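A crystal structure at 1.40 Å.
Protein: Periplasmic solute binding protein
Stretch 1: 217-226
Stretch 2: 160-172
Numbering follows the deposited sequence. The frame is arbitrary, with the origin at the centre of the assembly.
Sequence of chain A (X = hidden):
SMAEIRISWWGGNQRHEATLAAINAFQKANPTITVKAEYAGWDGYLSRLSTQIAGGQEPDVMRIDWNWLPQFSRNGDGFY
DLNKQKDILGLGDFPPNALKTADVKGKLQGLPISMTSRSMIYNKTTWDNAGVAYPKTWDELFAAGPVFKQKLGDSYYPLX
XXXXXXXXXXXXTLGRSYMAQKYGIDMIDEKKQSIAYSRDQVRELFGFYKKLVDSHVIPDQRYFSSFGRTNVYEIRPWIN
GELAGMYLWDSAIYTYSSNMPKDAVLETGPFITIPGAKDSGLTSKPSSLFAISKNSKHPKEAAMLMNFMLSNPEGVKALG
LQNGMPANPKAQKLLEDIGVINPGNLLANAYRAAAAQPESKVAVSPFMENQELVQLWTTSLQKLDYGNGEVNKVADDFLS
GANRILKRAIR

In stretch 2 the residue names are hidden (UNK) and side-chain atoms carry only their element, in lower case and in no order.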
# COMPACT_ATOMS: atom_id res chain seq x y z
N VAL A 217 -7.61 -21.48 1.26
CA VAL A 217 -6.69 -20.58 0.54
C VAL A 217 -5.94 -19.69 1.52
O VAL A 217 -4.74 -19.51 1.40
CB VAL A 217 -7.41 -19.74 -0.52
CG1 VAL A 217 -6.42 -18.80 -1.20
CG2 VAL A 217 -8.02 -20.64 -1.57
N ILE A 218 -6.68 -19.12 2.45
CA ILE A 218 -6.12 -18.31 3.53
C ILE A 218 -6.53 -18.88 4.88
O ILE A 218 -7.58 -19.50 4.99
CB ILE A 218 -6.58 -16.84 3.47
CG1 ILE A 218 -8.06 -16.69 3.81
CG2 ILE A 218 -6.22 -16.20 2.12
CD1 ILE A 218 -8.55 -15.26 3.77
N PRO A 219 -5.72 -18.66 5.92
CA PRO A 219 -6.20 -18.99 7.27
C PRO A 219 -7.25 -18.02 7.75
O PRO A 219 -7.33 -16.89 7.26
CB PRO A 219 -4.95 -18.83 8.15
CG PRO A 219 -3.80 -18.75 7.20
CD PRO A 219 -4.37 -18.08 5.98
N ASP A 220 -8.04 -18.45 8.72
CA ASP A 220 -9.09 -17.62 9.28
C ASP A 220 -8.58 -16.68 10.36
O ASP A 220 -7.38 -16.66 10.67
CB ASP A 220 -10.28 -18.49 9.74
CG ASP A 220 -9.99 -19.28 11.00
OD1 ASP A 220 -8.92 -19.12 11.61
OD2 ASP A 220 -10.87 -20.09 11.37
N GLN A 221 -9.47 -15.89 10.93
CA GLN A 221 -9.05 -14.90 11.91
C GLN A 221 -8.70 -15.52 13.28
O GLN A 221 -7.97 -14.90 14.06
CB GLN A 221 -10.06 -13.78 12.06
CG GLN A 221 -10.13 -12.90 10.82
CD GLN A 221 -8.97 -11.94 10.81
OE1 GLN A 221 -8.92 -11.03 11.64
NE2 GLN A 221 -8.03 -12.13 9.90
N ARG A 222 -9.22 -16.71 13.55
CA ARG A 222 -8.81 -17.47 14.75
C ARG A 222 -7.31 -17.82 14.67
O ARG A 222 -6.56 -17.64 15.63
CB ARG A 222 -9.62 -18.74 14.92
CG ARG A 222 -11.11 -18.53 15.19
CD ARG A 222 -11.79 -19.87 15.34
NE ARG A 222 -13.18 -19.84 15.77
CZ ARG A 222 -13.59 -19.84 17.04
NH1 ARG A 222 -12.74 -19.78 18.06
NH2 ARG A 222 -14.89 -19.85 17.28
N TYR A 223 -6.90 -18.25 13.49
CA TYR A 223 -5.49 -18.58 13.24
C TYR A 223 -4.63 -17.34 13.50
O TYR A 223 -3.66 -17.38 14.24
CB TYR A 223 -5.30 -19.08 11.81
CG TYR A 223 -3.90 -19.30 11.34
CD1 TYR A 223 -3.11 -18.23 10.95
CD2 TYR A 223 -3.38 -20.57 11.21
CE1 TYR A 223 -1.82 -18.42 10.45
CE2 TYR A 223 -2.10 -20.78 10.72
CZ TYR A 223 -1.31 -19.69 10.35
OH TYR A 223 -0.03 -19.86 9.84
N PHE A 224 -4.98 -16.22 12.88
CA PHE A 224 -4.13 -15.03 13.02
C PHE A 224 -4.14 -14.49 14.46
O PHE A 224 -3.11 -14.05 14.97
CB PHE A 224 -4.45 -13.97 11.96
CG PHE A 224 -3.96 -14.39 10.61
CD1 PHE A 224 -2.60 -14.40 10.34
CD2 PHE A 224 -4.84 -14.87 9.65
CE1 PHE A 224 -2.13 -14.86 9.12
CE2 PHE A 224 -4.37 -15.30 8.42
CZ PHE A 224 -3.02 -15.33 8.16
N SER A 225 -5.29 -14.60 15.12
CA SER A 225 -5.38 -14.14 16.50
C SER A 225 -4.45 -14.90 17.42
O SER A 225 -4.00 -14.35 18.43
CB SER A 225 -6.81 -14.24 17.01
OG SER A 225 -7.64 -13.31 16.33
N SER A 226 -4.14 -16.16 17.06
CA SER A 226 -3.26 -17.01 17.87
C SER A 226 -1.84 -16.45 17.93
O SER A 226 -1.07 -16.85 18.78
CB SER A 226 -3.25 -18.47 17.40
OG SER A 226 -2.44 -18.68 16.25
N UNK A 160 -1.40 -15.82 2.77
CA UNK A 160 -1.62 -15.29 4.11
C UNK A 160 -2.39 -13.98 4.07
O UNK A 160 -2.90 -13.54 3.04
N UNK A 161 -2.51 -13.39 5.25
CA UNK A 161 -3.20 -12.15 5.47
C UNK A 161 -2.15 -11.25 6.10
O UNK A 161 -1.63 -11.55 7.18
c UNK A 161 -5.40 -13.32 5.78
c UNK A 161 -4.40 -12.34 6.40
c UNK A 161 -5.11 -11.03 6.70
N UNK A 162 -1.80 -10.18 5.40
CA UNK A 162 -0.57 -9.42 5.62
C UNK A 162 -0.46 -8.77 7.00
O UNK A 162 0.66 -8.60 7.51
c UNK A 162 -0.43 -8.38 4.53
N UNK A 163 -1.59 -8.39 7.58
CA UNK A 163 -1.62 -7.79 8.93
C UNK A 163 -2.51 -8.60 9.87
O UNK A 163 -2.97 -8.10 10.90
o UNK A 163 -1.73 -3.40 9.02
c UNK A 163 -2.01 -6.31 8.83
n UNK A 163 -0.93 -3.36 6.93
c UNK A 163 -0.96 -5.47 8.10
c UNK A 163 -1.26 -3.99 8.05
N UNK A 164 -2.73 -9.87 9.52
CA UNK A 164 -3.32 -10.84 10.45
C UNK A 164 -4.71 -10.45 10.91
O UNK A 164 -5.60 -10.20 10.10
N UNK A 165 -4.87 -10.41 12.23
CA UNK A 165 -6.14 -10.04 12.88
C UNK A 165 -6.21 -8.55 13.23
O UNK A 165 -7.21 -8.09 13.76
c UNK A 165 -6.37 -10.88 14.12
N UNK A 166 -5.14 -7.80 12.94
CA UNK A 166 -5.11 -6.36 13.21
C UNK A 166 -5.90 -5.57 12.17
O UNK A 166 -6.56 -4.58 12.49
o UNK A 166 -3.01 -6.43 14.42
c UNK A 166 -3.66 -5.86 13.29
N UNK A 167 -5.81 -6.00 10.92
CA UNK A 167 -6.37 -5.26 9.80
C UNK A 167 -6.40 -6.23 8.63
O UNK A 167 -5.46 -6.98 8.45
c UNK A 167 -5.42 -3.39 8.27
o UNK A 167 -5.31 -2.14 8.28
c UNK A 167 -5.45 -4.02 9.64
o UNK A 167 -5.42 -4.07 7.23
N UNK A 168 -7.51 -6.26 7.88
CA UNK A 168 -7.65 -7.17 6.74
C UNK A 168 -7.93 -6.36 5.46
O UNK A 168 -8.66 -6.75 4.56
c UNK A 168 -8.66 -8.31 6.99
c UNK A 168 -8.42 -8.88 8.39
c UNK A 168 -8.52 -9.40 5.92
N UNK A 169 -7.27 -5.22 5.35
CA UNK A 169 -7.39 -4.39 4.15
C UNK A 169 -6.91 -5.14 2.90
O UNK A 169 -7.46 -4.96 1.81
c UNK A 169 -5.63 -0.97 3.34
c UNK A 169 -6.59 -3.10 4.29
c UNK A 169 -7.86 -1.73 2.57
c UNK A 169 -6.50 -2.18 3.06
N UNK A 170 -5.86 -5.94 3.04
CA UNK A 170 -5.36 -6.68 1.86
C UNK A 170 -6.45 -7.54 1.20
O UNK A 170 -6.62 -7.50 -0.01
c UNK A 170 -4.11 -7.52 2.13
o UNK A 170 -3.42 -9.46 3.23
o UNK A 170 -5.20 -8.50 4.04
c UNK A 170 -4.28 -8.57 3.21
N UNK A 171 -7.18 -8.30 2.00
CA UNK A 171 -8.20 -9.19 1.42
C UNK A 171 -9.44 -8.39 1.00
O UNK A 171 -10.07 -8.75 -0.01
c UNK A 171 -6.42 -11.67 1.67
c UNK A 171 -8.56 -10.38 2.33
c UNK A 171 -9.55 -11.32 1.62
c UNK A 171 -7.30 -11.13 2.77
N UNK A 172 -9.74 -7.29 1.68
CA UNK A 172 -10.79 -6.37 1.20
C UNK A 172 -10.44 -5.88 -0.20
O UNK A 172 -11.28 -5.80 -1.09
c UNK A 172 -11.95 -4.12 1.67
c UNK A 172 -10.95 -5.18 2.12
c UNK A 172 -13.34 -4.71 1.65
c UNK A 172 -11.88 -2.92 2.61
O HOH W 1 -2.33 -11.47 13.59

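Position 160 has no side-chain atoms. Its CA lies 4.3 Å from Phe224 CZ and 4.3 Å from Pro219 CD. It is Gly160.

Position 161 has three carbons, the first carrying the other two. Its CB sits over one face of the Phe224 ring, 4.0 Å from the ring centroid, a CH-pi contact. A beta-branched side chain of three carbons is valine, Val161. Its CG2 is 3.5 Å from Phe224 CE2 and 4.2 Å from Ile218 CD1.

Position 162 has one carbon, pointing away from stretch 1. It is Ala162.

Position 163 has three carbons in a row, the third carrying one oxygen and one nitrogen. That is an amide on a long arm, Gln163. It points away.

Position 164 has no side-chain atoms and a positive phi of 61°, which favours glycine. Its CA lies 3.6 Å from Phe224 CG. It is Gly164. It closes a type I turn begun at Val161, with Gly164 N bonded to Val161 O at 3.1 Å.

Position 165 has a single carbon, directed toward stretch 1. This CB lies 3.5 Å from Ser225 OG and 4.2 Å from Phe224 CB. It is Ala165.

Position 166 has one carbon and then one oxygen, and makes no contact with stretch 1. It is Ser166.

Position 167 has two carbons, the second carrying two oxygens: a short carboxylate, Asp167. Its OD1 accepts from the backbone N of position 169 at 2.9 Å.

Position 168 has three carbons, forked at the first. It is Val168, the N-cap residue. Its CG2 lies 3.6 Å from Gln221 NE2.

Position 169 has four carbons, forked at the second. It is Leu169, out of reach of stretch 1.

Position 170 has two carbons, the second with two oxygens. It is Asp170. Its OD2 accepts from Ala162 N at 2.8 Å.

Position 171 has four carbons, forked at the first, with one arm two carbons long. It is Ile171. Its CG1 lies 4.4 Å from Ile218 CD1.

Position 172 has four carbons, forked at the second. It is Leu172.

The contact is mostly apolar and buries 447 Å², both sides summed. Phe224 packs on Val161 and the two glycines, while Ile218 meets Val161 and Ile171. One direct hydrogen bond crosses: Gln221 NE2 donates to Gly164 O at 3.1 Å, nearly straight at 171°. A water adds a bridge, accepting from Ala165 N at 3.1 Å and donating to Phe224 O at 3.0 Å.

Stretch 2 160-172: GVAQGASDVLDIL
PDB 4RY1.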